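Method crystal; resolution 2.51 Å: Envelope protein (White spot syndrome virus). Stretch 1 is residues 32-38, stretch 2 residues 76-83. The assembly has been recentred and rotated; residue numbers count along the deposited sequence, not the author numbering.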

# COMPACT_ATOMS: atom_id res chain seq x y z
N THR A 32 -5.98 -9.80 13.30
CA THR A 32 -5.24 -8.80 12.53
C THR A 32 -6.14 -7.61 12.22
O THR A 32 -7.37 -7.74 12.11
CB THR A 32 -4.67 -9.36 11.21
OG1 THR A 32 -5.73 -9.90 10.41
CG2 THR A 32 -3.61 -10.41 11.43
N ALA A 33 -5.52 -6.43 12.12
CA ALA A 33 -6.22 -5.21 11.77
C ALA A 33 -5.29 -4.31 10.97
O ALA A 33 -4.07 -4.36 11.12
CB ALA A 33 -6.74 -4.47 13.01
N THR A 34 -5.90 -3.50 10.11
CA THR A 34 -5.22 -2.46 9.36
C THR A 34 -5.81 -1.12 9.78
O THR A 34 -7.03 -0.94 9.74
CB THR A 34 -5.40 -2.65 7.84
OG1 THR A 34 -4.86 -3.92 7.46
CG2 THR A 34 -4.73 -1.53 7.06
N VAL A 35 -4.95 -0.19 10.19
CA VAL A 35 -5.39 1.13 10.62
C VAL A 35 -4.67 2.16 9.76
O VAL A 35 -3.43 2.18 9.70
CB VAL A 35 -5.12 1.34 12.13
CG1 VAL A 35 -5.72 2.65 12.61
CG2 VAL A 35 -5.70 0.18 12.92
N ILE A 36 -5.44 3.02 9.10
CA ILE A 36 -4.93 4.03 8.18
C ILE A 36 -5.04 5.38 8.87
O ILE A 36 -6.14 5.84 9.21
CB ILE A 36 -5.70 4.03 6.85
CG1 ILE A 36 -5.72 2.62 6.24
CG2 ILE A 36 -5.08 5.00 5.85
CD1 ILE A 36 -6.50 2.54 4.92
N VAL A 37 -3.90 6.02 9.11
CA VAL A 37 -3.83 7.27 9.85
C VAL A 37 -3.44 8.37 8.88
O VAL A 37 -2.43 8.24 8.16
CB VAL A 37 -2.82 7.19 11.01
CG1 VAL A 37 -2.63 8.58 11.65
CG2 VAL A 37 -3.26 6.16 12.04
N LYS A 38 -4.23 9.45 8.86
CA LYS A 38 -3.92 10.66 8.13
C LYS A 38 -3.40 11.72 9.10
O LYS A 38 -4.09 12.10 10.05
CB LYS A 38 -5.16 11.17 7.38
CG LYS A 38 -4.92 12.53 6.73
CD LYS A 38 -5.84 12.76 5.54
CE LYS A 38 -7.14 13.41 5.94
NZ LYS A 38 -6.95 14.87 6.10
N VAL A 76 -11.23 -2.37 17.70
CA VAL A 76 -10.19 -1.91 16.79
C VAL A 76 -9.94 -0.42 16.99
O VAL A 76 -8.80 0.06 16.85
CB VAL A 76 -10.55 -2.23 15.31
CG1 VAL A 76 -9.44 -1.79 14.37
CG2 VAL A 76 -10.82 -3.71 15.14
N ALA A 77 -10.99 0.32 17.34
CA ALA A 77 -10.82 1.73 17.69
C ALA A 77 -10.39 1.89 19.15
O ALA A 77 -9.58 2.77 19.47
CB ALA A 77 -12.11 2.51 17.43
N ASP A 78 -10.92 1.04 20.03
CA ASP A 78 -10.51 1.00 21.43
C ASP A 78 -9.37 0.02 21.67
O ASP A 78 -8.82 -0.01 22.78
CB ASP A 78 -11.69 0.62 22.33
CG ASP A 78 -12.79 1.65 22.31
OD1 ASP A 78 -12.51 2.80 21.91
OD2 ASP A 78 -13.93 1.30 22.70
N SER A 79 -9.03 -0.80 20.68
CA SER A 79 -7.94 -1.76 20.83
C SER A 79 -6.57 -1.11 20.72
O SER A 79 -5.59 -1.68 21.22
CB SER A 79 -8.07 -2.86 19.78
OG SER A 79 -9.09 -3.78 20.12
N PHE A 80 -6.48 0.06 20.09
CA PHE A 80 -5.20 0.71 19.86
C PHE A 80 -5.37 2.19 20.09
O PHE A 80 -6.47 2.73 19.96
CB PHE A 80 -4.69 0.44 18.45
CG PHE A 80 -4.62 -1.01 18.12
CD1 PHE A 80 -3.67 -1.82 18.73
CD2 PHE A 80 -5.55 -1.58 17.25
CE1 PHE A 80 -3.62 -3.19 18.45
CE2 PHE A 80 -5.50 -2.94 16.97
CZ PHE A 80 -4.54 -3.75 17.57
N HIS A 81 -4.27 2.84 20.46
CA HIS A 81 -4.23 4.29 20.58
C HIS A 81 -3.02 4.79 19.79
O HIS A 81 -1.90 4.33 20.02
CB HIS A 81 -4.17 4.74 22.05
CG HIS A 81 -4.18 6.23 22.24
ND1 HIS A 81 -3.57 6.85 23.31
CD2 HIS A 81 -4.70 7.22 21.48
CE1 HIS A 81 -3.72 8.16 23.21
NE2 HIS A 81 -4.40 8.41 22.10
N ILE A 82 -3.25 5.72 18.86
CA ILE A 82 -2.21 6.24 17.99
C ILE A 82 -2.12 7.75 18.20
O ILE A 82 -3.15 8.44 18.22
CB ILE A 82 -2.49 5.91 16.51
CG1 ILE A 82 -2.69 4.40 16.34
CG2 ILE A 82 -1.35 6.42 15.62
CD1 ILE A 82 -3.49 4.02 15.10
N TYR A 83 -0.91 8.25 18.36
CA TYR A 83 -0.75 9.63 18.81
C TYR A 83 0.55 10.18 18.25
O TYR A 83 1.52 9.44 18.04
CB TYR A 83 -0.73 9.74 20.36
CG TYR A 83 0.01 8.59 21.00
CD1 TYR A 83 1.37 8.67 21.24
CD2 TYR A 83 -0.65 7.40 21.32
CE1 TYR A 83 2.05 7.61 21.80
CE2 TYR A 83 0.03 6.33 21.88
CZ TYR A 83 1.38 6.45 22.12
OH TYR A 83 2.07 5.41 22.68

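Strand 32-38 packs against strand 80-83 and V76 just before it, the axes of the two strands 9.7 Å apart at closest approach and their directions only 23° from parallel. No hydrogen bond joins the two stretches; what joins them is apolar side chains. Alternation along the first strand sends A33, V35 and V37 toward the second stretch, while T32, T34 and I36 point away, so the contacting surface is a row of small and branched aliphatic groups.

I82 supplies the main bump. With chi1 m and chi2 t, its side chain reaches across to rest CD1 over the notch between two valines: I82 CD1 lies 3.6 Å from V35 CG1 and 3.7 Å from V37 CG2. Both valines are t, and their beta-branched methyls, held close to the strand, form the shallow hollow that receives this tip. Isoleucine suits the place because its longer branch spans the 8.4 Å from V37 CA to I82 CA.

At the other end the second stretch again supplies the bulk. Alanine suits a place where V76 CA comes within 7.2 Å of A33 CA: A33 CB, a single methyl, is 4.0 Å from V76 CG1 and 4.4 Å from F80 CE2, meeting the broad ring obliquely. V76, poorly ordered, also reaches V35, with V76 CG1 4.5 Å from V35 CG2, a looser fit than that around I82.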